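Local structure of PcyX_EBK42635 (Marine metagenome, 5OWG) at residues 19-24 and 168-173; 37-42 and 227-232; 47-52 and 61-66; 74-79 and 93-98. The protein probably reduces biliverdin IXα to phycoerythrobilin, drawing four electrons from ferredoxin, as a member of the ferredoxin-dependent bilin reductases. All coordinates share one frame; numbering follows the deposited sequence.

Interaction 1 of 4, residues 19-24 and 168-173; sequences DETIEV and MAVSNL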
loop_
_atom_site.group_PDB
_atom_site.type_symbol
_atom_site.label_atom_id
_atom_site.label_comp_id
_atom_site.label_asym_id
_atom_site.label_seq_id
_atom_site.Cartn_x
_atom_site.Cartn_y
_atom_site.Cartn_z
ATOM N N ASP A 19 -5.042 3.379 12.414
ATOM C CA ASP A 19 -4.169 4.032 13.382
ATOM C C ASP A 19 -3.034 3.111 13.807
ATOM O O ASP A 19 -1.890 3.558 13.960
ATOM C CB ASP A 19 -4.980 4.490 14.594
ATOM C CG ASP A 19 -5.947 5.610 14.260
ATOM O OD1 ASP A 19 -6.014 6.004 13.076
ATOM O OD2 ASP A 19 -6.636 6.097 15.179
ATOM N N GLU A 20 -3.324 1.822 14.002
ATOM C CA GLU A 20 -2.256 0.871 14.294
ATOM C C GLU A 20 -1.274 0.793 13.132
ATOM O O GLU A 20 -0.062 0.663 13.340
ATOM C CB GLU A 20 -2.839 -0.512 14.592
ATOM C CG GLU A 20 -3.875 -0.556 15.708
ATOM C CD GLU A 20 -3.348 -0.035 17.030
ATOM O OE1 GLU A 20 -3.070 1.179 17.128
ATOM O OE2 GLU A 20 -3.211 -0.840 17.974
ATOM N N THR A 21 -1.781 0.870 11.899
ATOM C CA THR A 21 -0.909 0.861 10.729
ATOM C C THR A 21 -0.005 2.086 10.706
ATOM O O THR A 21 1.195 1.979 10.424
ATOM C CB THR A 21 -1.755 0.787 9.453
ATOM O OG1 THR A 21 -2.244 -0.548 9.279
ATOM C CG2 THR A 21 -0.949 1.196 8.213
ATOM N N ILE A 22 -0.560 3.265 10.997
ATOM C CA ILE A 22 0.231 4.490 10.957
ATOM C C ILE A 22 1.275 4.489 12.067
ATOM O O ILE A 22 2.387 5.002 11.891
ATOM C CB ILE A 22 -0.690 5.720 11.043
ATOM C CG1 ILE A 22 -1.596 5.785 9.812
ATOM C CG2 ILE A 22 0.130 7.003 11.147
ATOM C CD1 ILE A 22 -2.731 6.777 9.927
ATOM N N GLU A 23 0.936 3.923 13.227
ATOM C CA GLU A 23 1.902 3.854 14.320
ATOM C C GLU A 23 3.114 3.019 13.927
ATOM O O GLU A 23 4.257 3.399 14.207
ATOM C CB GLU A 23 1.239 3.280 15.571
ATOM C CG GLU A 23 2.129 3.273 16.811
ATOM C CD GLU A 23 2.534 4.666 17.254
ATOM O OE1 GLU A 23 1.965 5.647 16.730
ATOM O OE2 GLU A 23 3.422 4.782 18.125
ATOM N N VAL A 24 2.885 1.878 13.275
ATOM C CA VAL A 24 3.994 1.025 12.854
ATOM C C VAL A 24 4.889 1.771 11.872
ATOM O O VAL A 24 6.119 1.772 12.004
ATOM C CB VAL A 24 3.460 -0.287 12.249
ATOM C CG1 VAL A 24 4.595 -1.123 11.666
ATOM C CG2 VAL A 24 2.708 -1.085 13.305
ATOM N N MET A 168 -3.937 -9.611 11.557
ATOM C CA MET A 168 -2.890 -10.187 10.718
ATOM C C MET A 168 -2.150 -9.099 9.952
ATOM O O MET A 168 -0.924 -8.976 10.041
ATOM C CB MET A 168 -3.497 -11.193 9.742
ATOM C CG MET A 168 -4.049 -12.460 10.372
ATOM S SD MET A 168 -5.564 -13.004 9.555
ATOM C CE MET A 168 -5.052 -12.984 7.834
ATOM N N ALA A 169 -2.891 -8.300 9.180
ATOM C CA ALA A 169 -2.273 -7.260 8.366
ATOM C C ALA A 169 -1.379 -6.362 9.208
ATOM O O ALA A 169 -0.268 -6.013 8.794
ATOM C CB ALA A 169 -3.358 -6.439 7.668
ATOM N N VAL A 170 -1.846 -5.984 10.398
ATOM C CA VAL A 170 -1.041 -5.148 11.282
ATOM C C VAL A 170 0.193 -5.909 11.748
ATOM O O VAL A 170 1.299 -5.357 11.793
ATOM C CB VAL A 170 -1.901 -4.653 12.463
ATOM C CG1 VAL A 170 -1.080 -4.513 13.749
ATOM C CG2 VAL A 170 -2.551 -3.321 12.111
ATOM N N SER A 171 0.030 -7.190 12.084
ATOM C CA SER A 171 1.162 -7.984 12.544
ATOM C C SER A 171 2.030 -8.454 11.384
ATOM O O SER A 171 3.243 -8.625 11.553
ATOM C CB SER A 171 0.671 -9.186 13.354
ATOM O OG SER A 171 -0.128 -8.771 14.449
ATOM N N ASN A 172 1.433 -8.664 10.208
ATOM C CA ASN A 172 2.217 -9.015 9.030
ATOM C C ASN A 172 3.033 -7.825 8.540
ATOM O O ASN A 172 4.081 -8.010 7.908
ATOM C CB ASN A 172 1.296 -9.530 7.922
ATOM C CG ASN A 172 0.609 -10.833 8.290
ATOM O OD1 ASN A 172 0.561 -11.214 9.459
ATOM N ND2 ASN A 172 0.071 -11.522 7.290
ATOM N N LEU A 173 2.573 -6.606 8.822
ATOM C CA LEU A 173 3.338 -5.412 8.480
ATOM C C LEU A 173 4.568 -5.283 9.370
ATOM O O LEU A 173 5.701 -5.206 8.881
ATOM C CB LEU A 173 2.447 -4.174 8.609
ATOM C CG LEU A 173 3.114 -2.815 8.387
ATOM C CD1 LEU A 173 3.654 -2.693 6.970
ATOM C CD2 LEU A 173 2.127 -1.701 8.686
#
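Val24 and Leu173 form the closely packed apolar end of this helix-helix contact. The CG1 methyl of Val24 lies 3.9 Å from Leu173 CD2, and the two side chains overlap alongside, running opposite ways. In Leu173, CG anti to the backbone N (chi1 176°) sits on the side of helix 14-28, and chi2 (63°) sets the methyls. The same CD2 also grazes the backbone of Thr21, 4.2 Å from Thr21 O; Thr21 and Leu173 are buried here, Val24 partly exposed. The side at Glu20 and Val170 is more open to solvent, and there a single methyl does the touching: Val170 CG2 is 3.8 Å from Glu20 CB and 4.0 Å from Thr21 OG1. The Thr21 hydroxyl is bonded to Trp17 O within its own helix, and it meets the valine only by van der Waals contact. Glu20 offers just the root of its side chain. Its chain bends at chi2 and its carboxylate turns away from residues 168-173, with a long, weak ion pair to Lys16. The axes run almost parallel, 4° apart, and 9.9 Å from each other, so the side chains span the gap. On the sheet side, Leu173 touches Tyr91 and Ala169 touches Phe93, both of strand 90-96. Helices 14-28 and 161-179 thus lie side by side on one face of the central sheet.

Interaction 2 of 4, residues 37-42 and 227-232; sequences MERFNN and CSDNLF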
loop_
_atom_site.group_PDB
_atom_site.type_symbol
_atom_site.label_atom_id
_atom_site.label_comp_id
_atom_site.label_asym_id
_atom_site.label_seq_id
_atom_site.Cartn_x
_atom_site.Cartn_y
_atom_site.Cartn_z
ATOM N N MET A 37 1.713 14.132 -4.989
ATOM C CA MET A 37 0.696 13.604 -4.088
ATOM C C MET A 37 -0.140 14.699 -3.442
ATOM O O MET A 37 -1.264 14.424 -3.008
ATOM C CB MET A 37 1.347 12.752 -2.997
ATOM C CG MET A 37 0.367 11.836 -2.276
ATOM S SD MET A 37 -0.169 10.464 -3.312
ATOM C CE MET A 37 1.315 9.457 -3.351
ATOM N N GLU A 38 0.374 15.931 -3.364
ATOM C CA GLU A 38 -0.413 17.015 -2.787
ATOM C C GLU A 38 -1.741 17.194 -3.508
ATOM O O GLU A 38 -2.677 17.759 -2.932
ATOM C CB GLU A 38 0.381 18.326 -2.811
ATOM C CG GLU A 38 0.530 18.978 -4.185
ATOM C CD GLU A 38 1.398 18.173 -5.134
ATOM O OE1 GLU A 38 2.218 17.364 -4.651
ATOM O OE2 GLU A 38 1.261 18.348 -6.363
ATOM N N ARG A 39 -1.844 16.724 -4.752
ATOM C CA ARG A 39 -3.090 16.811 -5.502
ATOM C C ARG A 39 -4.131 15.808 -5.026
ATOM O O ARG A 39 -5.262 15.838 -5.521
ATOM C CB ARG A 39 -2.823 16.585 -6.991
ATOM C CG ARG A 39 -1.727 17.460 -7.577
ATOM C CD ARG A 39 -1.341 16.992 -8.971
ATOM N NE ARG A 39 -0.775 15.644 -8.963
ATOM C CZ ARG A 39 -0.517 14.930 -10.054
ATOM N NH1 ARG A 39 -0.776 15.426 -11.258
ATOM N NH2 ARG A 39 -0.001 13.713 -9.945
ATOM N N PHE A 40 -3.781 14.917 -4.091
ATOM C CA PHE A 40 -4.677 13.843 -3.680
ATOM C C PHE A 40 -4.828 13.759 -2.164
ATOM O O PHE A 40 -5.216 12.707 -1.644
ATOM C CB PHE A 40 -4.189 12.506 -4.240
ATOM C CG PHE A 40 -3.833 12.564 -5.696
ATOM C CD1 PHE A 40 -4.787 12.907 -6.641
ATOM C CD2 PHE A 40 -2.546 12.281 -6.122
ATOM C CE1 PHE A 40 -4.465 12.966 -7.982
ATOM C CE2 PHE A 40 -2.217 12.337 -7.465
ATOM C CZ PHE A 40 -3.177 12.681 -8.395
ATOM N N ASN A 41 -4.518 14.834 -1.448
ATOM C CA ASN A 41 -4.868 14.982 -0.037
ATOM C C ASN A 41 -5.912 16.094 0.031
ATOM O O ASN A 41 -5.587 17.261 0.256
ATOM C CB ASN A 41 -3.645 15.296 0.820
ATOM C CG ASN A 41 -2.790 14.070 1.090
ATOM O OD1 ASN A 41 -3.117 13.247 1.946
ATOM N ND2 ASN A 41 -1.687 13.944 0.364
ATOM N N ASN A 42 -7.174 15.720 -0.173
ATOM C CA ASN A 42 -8.281 16.668 -0.260
ATOM C C ASN A 42 -9.252 16.360 0.871
ATOM O O ASN A 42 -9.881 15.297 0.884
ATOM C CB ASN A 42 -8.966 16.575 -1.623
ATOM C CG ASN A 42 -9.900 17.739 -1.892
ATOM O OD1 ASN A 42 -10.644 18.171 -1.011
ATOM N ND2 ASN A 42 -9.864 18.257 -3.118
ATOM N N CYS A 227 -3.925 7.222 -10.526
ATOM C CA CYS A 227 -3.602 5.843 -10.881
ATOM C C CYS A 227 -2.315 5.740 -11.692
ATOM O O CYS A 227 -1.634 4.709 -11.641
ATOM C CB CYS A 227 -4.762 5.219 -11.661
ATOM S SG CYS A 227 -6.216 4.850 -10.656
ATOM N N SER A 228 -1.963 6.784 -12.441
ATOM C CA SER A 228 -0.825 6.712 -13.350
ATOM C C SER A 228 0.470 7.241 -12.747
ATOM O O SER A 228 1.551 6.785 -13.135
ATOM C CB SER A 228 -1.132 7.495 -14.632
ATOM O OG SER A 228 -1.326 8.871 -14.358
ATOM N N ASP A 229 0.396 8.188 -11.808
ATOM C CA ASP A 229 1.574 8.908 -11.345
ATOM C C ASP A 229 1.911 8.702 -9.876
ATOM O O ASP A 229 3.085 8.829 -9.515
ATOM C CB ASP A 229 1.401 10.416 -11.585
ATOM C CG ASP A 229 1.181 10.750 -13.042
ATOM O OD1 ASP A 229 1.242 9.831 -13.885
ATOM O OD2 ASP A 229 0.944 11.937 -13.345
ATOM N N ASN A 230 0.931 8.392 -9.023
ATOM C CA ASN A 230 1.166 8.385 -7.583
ATOM C C ASN A 230 0.590 7.149 -6.905
ATOM O O ASN A 230 0.320 7.185 -5.698
ATOM C CB ASN A 230 0.571 9.645 -6.945
ATOM C CG ASN A 230 1.364 10.891 -7.272
ATOM O OD1 ASN A 230 1.025 11.630 -8.197
ATOM N ND2 ASN A 230 2.432 11.131 -6.515
ATOM N N LEU A 231 0.393 6.060 -7.645
ATOM C CA LEU A 231 -0.148 4.828 -7.086
ATOM C C LEU A 231 0.883 3.709 -7.110
ATOM O O LEU A 231 1.257 3.199 -6.049
ATOM C CB LEU A 231 -1.415 4.432 -7.855
ATOM C CG LEU A 231 -1.953 3.034 -7.554
ATOM C CD1 LEU A 231 -2.098 2.808 -6.054
ATOM C CD2 LEU A 231 -3.274 2.793 -8.264
ATOM N N PHE A 232 1.351 3.309 -8.289
ATOM C CA PHE A 232 2.490 2.402 -8.431
ATOM C C PHE A 232 3.466 3.036 -9.411
ATOM O O PHE A 232 3.597 2.592 -10.559
ATOM C CB PHE A 232 2.046 1.015 -8.895
ATOM C CG PHE A 232 1.131 0.326 -7.931
ATOM C CD1 PHE A 232 1.607 -0.138 -6.718
ATOM C CD2 PHE A 232 -0.203 0.140 -8.236
ATOM C CE1 PHE A 232 0.765 -0.766 -5.824
ATOM C CE2 PHE A 232 -1.050 -0.479 -7.344
ATOM C CZ PHE A 232 -0.564 -0.940 -6.139
#
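The side chain of Asn230 is met by Arg39, Phe40 and Met37, each in a different way. Arg39 comes in nearly at a right angle: its NH2 donates to Asn230 OD1 at 2.9 Å, with the donor almost on the line of the C=O bond, though the bond is bent at the hydrogen. The acceptor lies in the guanidinium plane, while the guanidinium and amide planes are turned 70° from each other. Phe40 presents an edge to the same oxygen, CE2 to OD1 being 3.4 Å, and its ring is inclined 64° to the amide. Over the centre of that ring, 4.0 Å above its plane, lies CB of Arg39, so the root of the Arg39 side chain packs on the face of Phe40. Asn230 is the first residue to leave helical geometry after helix 220-229; in the α/β/α sandwich of the bilin reductases, this C-terminal segment and the loop after strand 30-32 meet beside the sheet. Met37 runs past Asn230 the other way. Bends at chi2 and chi3 (both 72°) bring its CE to 3.4 Å from Asn230 O and 3.7 Å from Asn230 CB. Asn230 ND2 is bonded to Pro35 O and Glu34 OE1, which hold the amide with its oxygen toward Arg39. Arg39 NE is fixed by Gly36 O. On the more exposed side, at Asp229, the carboxylate lies nearly parallel to the guanidinium, but OD2 is 4.0 Å from Arg39 NH2, a long salt bridge. Phe226 meets the Phe40 ring edge-to-face.

Interaction 3 of 4, residues 47-52 and 61-66; sequences WVNRTW and HLDVVD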
loop_
_atom_site.group_PDB
_atom_site.type_symbol
_atom_site.label_atom_id
_atom_site.label_comp_id
_atom_site.label_asym_id
_atom_site.label_seq_id
_atom_site.Cartn_x
_atom_site.Cartn_y
_atom_site.Cartn_z
ATOM N N TRP A 47 -9.965 12.237 1.147
ATOM C CA TRP A 47 -8.835 11.572 0.513
ATOM C C TRP A 47 -7.565 11.929 1.274
ATOM O O TRP A 47 -7.210 13.108 1.379
ATOM C CB TRP A 47 -8.717 11.992 -0.953
ATOM C CG TRP A 47 -8.153 10.946 -1.880
ATOM C CD1 TRP A 47 -7.736 9.687 -1.554
ATOM C CD2 TRP A 47 -7.951 11.080 -3.294
ATOM N NE1 TRP A 47 -7.291 9.028 -2.677
ATOM C CE2 TRP A 47 -7.410 9.864 -3.757
ATOM C CE3 TRP A 47 -8.176 12.111 -4.213
ATOM C CZ2 TRP A 47 -7.089 9.650 -5.096
ATOM C CZ3 TRP A 47 -7.858 11.897 -5.543
ATOM C CH2 TRP A 47 -7.321 10.676 -5.971
ATOM N N VAL A 48 -6.890 10.914 1.808
ATOM C CA VAL A 48 -5.607 11.082 2.478
ATOM C C VAL A 48 -4.613 10.130 1.832
ATOM O O VAL A 48 -4.904 8.940 1.669
ATOM C CB VAL A 48 -5.706 10.817 3.993
ATOM C CG1 VAL A 48 -4.339 10.931 4.652
ATOM C CG2 VAL A 48 -6.681 11.789 4.639
ATOM N N ASN A 49 -3.445 10.653 1.469
ATOM C CA ASN A 49 -2.391 9.854 0.856
ATOM C C ASN A 49 -1.074 10.221 1.517
ATOM O O ASN A 49 -0.684 11.392 1.520
ATOM C CB ASN A 49 -2.325 10.084 -0.658
ATOM C CG ASN A 49 -3.360 9.275 -1.416
ATOM O OD1 ASN A 49 -3.141 8.101 -1.718
ATOM N ND2 ASN A 49 -4.491 9.896 -1.729
ATOM N N ARG A 50 -0.392 9.222 2.073
ATOM C CA ARG A 50 0.819 9.440 2.848
ATOM C C ARG A 50 1.853 8.396 2.460
ATOM O O ARG A 50 1.508 7.234 2.226
ATOM C CB ARG A 50 0.521 9.361 4.347
ATOM C CG ARG A 50 -0.453 10.424 4.823
ATOM C CD ARG A 50 -0.842 10.210 6.271
ATOM N NE ARG A 50 0.272 10.465 7.178
ATOM C CZ ARG A 50 0.254 10.195 8.479
ATOM N NH1 ARG A 50 -0.820 9.651 9.034
ATOM N NH2 ARG A 50 1.315 10.464 9.225
ATOM N N THR A 51 3.118 8.808 2.396
ATOM C CA THR A 51 4.186 7.918 1.971
ATOM C C THR A 51 5.348 7.972 2.951
ATOM O O THR A 51 5.701 9.044 3.451
ATOM C CB THR A 51 4.678 8.272 0.562
ATOM O OG1 THR A 51 5.049 9.656 0.513
ATOM C CG2 THR A 51 3.589 7.994 -0.468
ATOM N N TRP A 52 5.931 6.804 3.225
ATOM C CA TRP A 52 7.125 6.681 4.046
ATOM C C TRP A 52 8.190 5.922 3.267
ATOM O O TRP A 52 7.906 5.272 2.257
ATOM C CB TRP A 52 6.862 5.933 5.367
ATOM C CG TRP A 52 5.845 6.542 6.291
ATOM C CD1 TRP A 52 6.089 7.158 7.487
ATOM C CD2 TRP A 52 4.424 6.564 6.113
ATOM N NE1 TRP A 52 4.909 7.566 8.059
ATOM C CE2 TRP A 52 3.872 7.216 7.235
ATOM C CE3 TRP A 52 3.565 6.100 5.112
ATOM C CZ2 TRP A 52 2.501 7.416 7.382
ATOM C CZ3 TRP A 52 2.204 6.301 5.260
ATOM C CH2 TRP A 52 1.686 6.953 6.387
ATOM N N HIS A 61 3.192 3.363 0.979
ATOM C CA HIS A 61 2.147 4.297 0.573
ATOM C C HIS A 61 0.831 3.904 1.223
ATOM O O HIS A 61 0.357 2.780 1.031
ATOM C CB HIS A 61 2.014 4.315 -0.953
ATOM C CG HIS A 61 0.907 5.182 -1.463
ATOM N ND1 HIS A 61 0.316 4.982 -2.691
ATOM C CD2 HIS A 61 0.290 6.258 -0.919
ATOM C CE1 HIS A 61 -0.622 5.893 -2.881
ATOM N NE2 HIS A 61 -0.658 6.681 -1.821
ATOM N N LEU A 62 0.240 4.828 1.975
ATOM C CA LEU A 62 -1.057 4.624 2.611
ATOM C C LEU A 62 -2.080 5.522 1.932
ATOM O O LEU A 62 -1.971 6.752 1.992
ATOM C CB LEU A 62 -0.994 4.922 4.110
ATOM C CG LEU A 62 -2.319 4.763 4.867
ATOM C CD1 LEU A 62 -2.731 3.298 4.934
ATOM C CD2 LEU A 62 -2.225 5.365 6.259
ATOM N N ASP A 63 -3.073 4.904 1.296
ATOM C CA ASP A 63 -4.138 5.611 0.597
ATOM C C ASP A 63 -5.460 5.285 1.279
ATOM O O ASP A 63 -5.895 4.128 1.270
ATOM C CB ASP A 63 -4.177 5.210 -0.878
ATOM C CG ASP A 63 -5.452 5.646 -1.568
ATOM O OD1 ASP A 63 -5.995 6.709 -1.201
ATOM O OD2 ASP A 63 -5.917 4.918 -2.468
ATOM N N VAL A 64 -6.094 6.301 1.862
ATOM C CA VAL A 64 -7.326 6.132 2.625
ATOM C C VAL A 64 -8.376 7.083 2.070
ATOM O O VAL A 64 -8.117 8.284 1.923
ATOM C CB VAL A 64 -7.111 6.395 4.129
ATOM C CG1 VAL A 64 -8.411 6.204 4.912
ATOM C CG2 VAL A 64 -6.028 5.484 4.674
ATOM N N VAL A 65 -9.556 6.549 1.767
ATOM C CA VAL A 65 -10.701 7.341 1.328
ATOM C C VAL A 65 -11.787 7.187 2.384
ATOM O O VAL A 65 -12.385 6.112 2.516
ATOM C CB VAL A 65 -11.212 6.909 -0.052
ATOM C CG1 VAL A 65 -12.374 7.792 -0.490
ATOM C CG2 VAL A 65 -10.092 6.956 -1.080
ATOM N N ASP A 66 -12.042 8.255 3.133
ATOM C CA ASP A 66 -13.050 8.265 4.192
ATOM C C ASP A 66 -14.248 9.068 3.685
ATOM O O ASP A 66 -14.304 10.291 3.833
ATOM C CB ASP A 66 -12.476 8.852 5.483
ATOM C CG ASP A 66 -13.404 8.676 6.670
ATOM O OD1 ASP A 66 -14.631 8.832 6.501
ATOM O OD2 ASP A 66 -12.905 8.376 7.776
#
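Asn49 and His61 are joined across the two strands by a side-chain hydrogen bond: His61 NE2 donates to Asn49 OD1 at 2.9 Å, on a lone pair in the amide plane, with the acceptor tilted 18° from the imidazole plane. CG anti to the backbone N (chi1 176°) directs the root of the His61 ring toward Asn49, and the ring rotation brings NE2 to OD1. Beside it, the Asn49 and Asp63 side chains point the same way, and Asp63 OD1 takes a weak bond from Trp47 NE1 at 3.0 Å. The indole in turn meets Val65, whose CG2 is 3.6 Å from Trp47 CD1, and it carries Asn49 ND2 over the rim of one face. Phe40 O positions that amide, and Asn41 OD1 holds the Asn49 backbone. On the other face of the sheet, Trp52 lies alongside Leu62, with its CZ3 edge 3.7 Å from Leu62 CB. CZ2 of that indole lies over one face of the Arg50 guanidinium, offset toward its rim; Arg50 NE has a salt bridge to Glu31. Helix 14-28 packs there through Ile22 and Leu25. Four backbone bonds, two in each of the hydrogen-bonded pairs Val48-Val64 and Arg50-Leu62, hold the frame. This is an antiparallel β-hairpin within the helix-flanked central sheet of the α/β/α sandwich of the bilin reductases.

Interaction 4 of 4, residues 74-79 and 93-98; sequences WMAHLC and FDIIAG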
loop_
_atom_site.group_PDB
_atom_site.type_symbol
_atom_site.label_atom_id
_atom_site.label_comp_id
_atom_site.label_asym_id
_atom_site.label_seq_id
_atom_site.Cartn_x
_atom_site.Cartn_y
_atom_site.Cartn_z
ATOM N N TRP A 74 -15.791 3.517 2.592
ATOM C CA TRP A 74 -14.533 3.683 3.315
ATOM C C TRP A 74 -13.586 2.623 2.789
ATOM O O TRP A 74 -13.887 1.429 2.884
ATOM C CB TRP A 74 -14.721 3.527 4.825
ATOM C CG TRP A 74 -13.514 3.935 5.627
ATOM C CD1 TRP A 74 -13.354 5.097 6.323
ATOM C CD2 TRP A 74 -12.302 3.187 5.813
ATOM N NE1 TRP A 74 -12.123 5.121 6.929
ATOM C CE2 TRP A 74 -11.457 3.961 6.632
ATOM C CE3 TRP A 74 -11.850 1.939 5.367
ATOM C CZ2 TRP A 74 -10.188 3.531 7.016
ATOM C CZ3 TRP A 74 -10.588 1.515 5.748
ATOM C CH2 TRP A 74 -9.772 2.308 6.565
ATOM N N MET A 75 -12.454 3.047 2.239
ATOM C CA MET A 75 -11.499 2.116 1.667
ATOM C C MET A 75 -10.100 2.520 2.101
ATOM O O MET A 75 -9.863 3.643 2.552
ATOM C CB MET A 75 -11.606 2.076 0.134
ATOM C CG MET A 75 -10.750 3.094 -0.614
ATOM S SD MET A 75 -8.999 2.669 -0.781
ATOM C CE MET A 75 -9.077 1.106 -1.650
ATOM N N ALA A 76 -9.171 1.581 1.960
ATOM C CA ALA A 76 -7.780 1.846 2.279
ATOM C C ALA A 76 -6.898 0.985 1.389
ATOM O O ALA A 76 -7.262 -0.134 1.018
ATOM C CB ALA A 76 -7.474 1.576 3.756
ATOM N N HIS A 77 -5.736 1.530 1.047
ATOM C CA HIS A 77 -4.747 0.839 0.236
ATOM C C HIS A 77 -3.382 1.057 0.864
ATOM O O HIS A 77 -3.044 2.178 1.254
ATOM C CB HIS A 77 -4.769 1.347 -1.212
ATOM C CG HIS A 77 -3.566 0.959 -2.013
ATOM N ND1 HIS A 77 -3.497 -0.217 -2.729
ATOM C CD2 HIS A 77 -2.388 1.595 -2.221
ATOM C CE1 HIS A 77 -2.328 -0.290 -3.339
ATOM N NE2 HIS A 77 -1.636 0.795 -3.047
ATOM N N LEU A 78 -2.607 -0.019 0.977
ATOM C CA LEU A 78 -1.297 0.035 1.615
ATOM C C LEU A 78 -0.350 -0.867 0.843
ATOM O O LEU A 78 -0.618 -2.063 0.687
ATOM C CB LEU A 78 -1.380 -0.387 3.086
ATOM C CG LEU A 78 -0.073 -0.340 3.883
ATOM C CD1 LEU A 78 0.460 1.082 4.003
ATOM C CD2 LEU A 78 -0.272 -0.944 5.261
ATOM N N CYS A 79 0.754 -0.295 0.368
ATOM C CA CYS A 79 1.719 -1.025 -0.439
ATOM C C CYS A 79 3.125 -0.621 -0.026
ATOM O O CYS A 79 3.384 0.543 0.291
ATOM C CB CYS A 79 1.529 -0.756 -1.935
ATOM S SG CYS A 79 2.516 -1.825 -2.982
ATOM N N PHE A 93 -1.956 -4.548 0.879
ATOM C CA PHE A 93 -3.195 -4.721 1.626
ATOM C C PHE A 93 -4.227 -3.764 1.056
ATOM O O PHE A 93 -3.989 -2.552 1.002
ATOM C CB PHE A 93 -2.993 -4.464 3.122
ATOM C CG PHE A 93 -4.232 -4.684 3.948
ATOM C CD1 PHE A 93 -4.590 -5.955 4.367
ATOM C CD2 PHE A 93 -5.039 -3.618 4.302
ATOM C CE1 PHE A 93 -5.728 -6.157 5.125
ATOM C CE2 PHE A 93 -6.179 -3.814 5.063
ATOM C CZ PHE A 93 -6.522 -5.085 5.474
ATOM N N ASP A 94 -5.362 -4.307 0.627
ATOM C CA ASP A 94 -6.439 -3.518 0.043
ATOM C C ASP A 94 -7.752 -3.986 0.644
ATOM O O ASP A 94 -8.091 -5.172 0.558
ATOM C CB ASP A 94 -6.460 -3.648 -1.483
ATOM C CG ASP A 94 -5.234 -3.039 -2.136
ATOM O OD1 ASP A 94 -4.958 -1.849 -1.882
ATOM O OD2 ASP A 94 -4.546 -3.753 -2.895
ATOM N N ILE A 95 -8.483 -3.059 1.257
ATOM C CA ILE A 95 -9.767 -3.348 1.880
ATOM C C ILE A 95 -10.763 -2.286 1.436
ATOM O O ILE A 95 -10.497 -1.085 1.562
ATOM C CB ILE A 95 -9.658 -3.396 3.421
ATOM C CG1 ILE A 95 -10.866 -4.118 4.018
ATOM C CG2 ILE A 95 -9.510 -1.999 4.022
ATOM C CD1 ILE A 95 -10.710 -5.613 4.024
ATOM N N ILE A 96 -11.888 -2.728 0.882
ATOM C CA ILE A 96 -13.034 -1.868 0.611
ATOM C C ILE A 96 -14.233 -2.465 1.329
ATOM O O ILE A 96 -14.565 -3.639 1.127
ATOM C CB ILE A 96 -13.313 -1.723 -0.897
ATOM C CG1 ILE A 96 -14.633 -0.977 -1.139
ATOM C CG2 ILE A 96 -13.360 -3.088 -1.569
ATOM C CD1 ILE A 96 -14.695 0.408 -0.521
ATOM N N ALA A 97 -14.879 -1.658 2.165
ATOM C CA ALA A 97 -16.010 -2.124 2.952
ATOM C C ALA A 97 -17.058 -1.030 3.041
ATOM O O ALA A 97 -18.232 -1.250 2.733
ATOM C CB ALA A 97 -15.562 -2.534 4.356
ATOM N N GLY A 98 -16.630 0.158 3.450
ATOM C CA GLY A 98 -17.562 1.219 3.748
ATOM C C GLY A 98 -18.201 1.032 5.102
ATOM O O GLY A 98 -17.538 1.163 6.134
#
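A β-hairpin of the central antiparallel sheet is built here, with His77 facing Asp94 as a non-hydrogen-bonded pair of the register. The two side chains lie alongside each other, pointing the same way, and the imidazole and carboxylate are nearly coplanar (14°). His77 ND1 faces Asp94 OD1 at the ring edge in a His-carboxylate hydrogen bond, modelled at a doubtful 2.3 Å. Phe232 meets the His77 ring steeply, and Leu231 also touches it. On the same face of the sheet, Met75 CB packs against Ile96 CD1 at 3.6 Å. The opposite face is apolar. Ile95 CG2 sits 4.1 Å from Ala76 CB and equally far from Trp74 CZ3, at the edge of the indole. Next to them Phe93 packs against Leu78, and its ring meets that of Trp17 in helix 14-28. Paired backbone bonds link Ala76 with Ile95 and Leu78 with Phe93. Where the second strand ends, Trp74 O takes two donors, Gly98 N at 3.1 Å and, more weakly, Ala97 N at 3.3 Å; in the loop just after the strand, Gly98 has a positive phi (78°). In the related reductase PcyA a histidine-aspartate pair on adjacent central strands lies at the bilin pocket, and the arrangement here is consistent with a comparable pocket on the face carrying His77 and Asp94.

How the interactions relate
From the N terminus, helix 14-28 supplies the first half of interaction 1, which is completed only at residues 168-173. The loop of residues 37-42 opens interaction 2, which closes at residues 227-232, after interaction 1 has closed; the two long-range contacts therefore cross. Interactions 3 and 4 are short hairpins, nested within both and following one another in series. They share one sheet, in which strands 57-67 and 73-82 are neighbours, joined by backbone bonds such as His61 N to Cys79 O. Interaction 1 packs on one face of this sheet, through Ile22 on Leu62 and Thr21 on Leu78. Interaction 2 meets the other face, through Phe232 on Cys79.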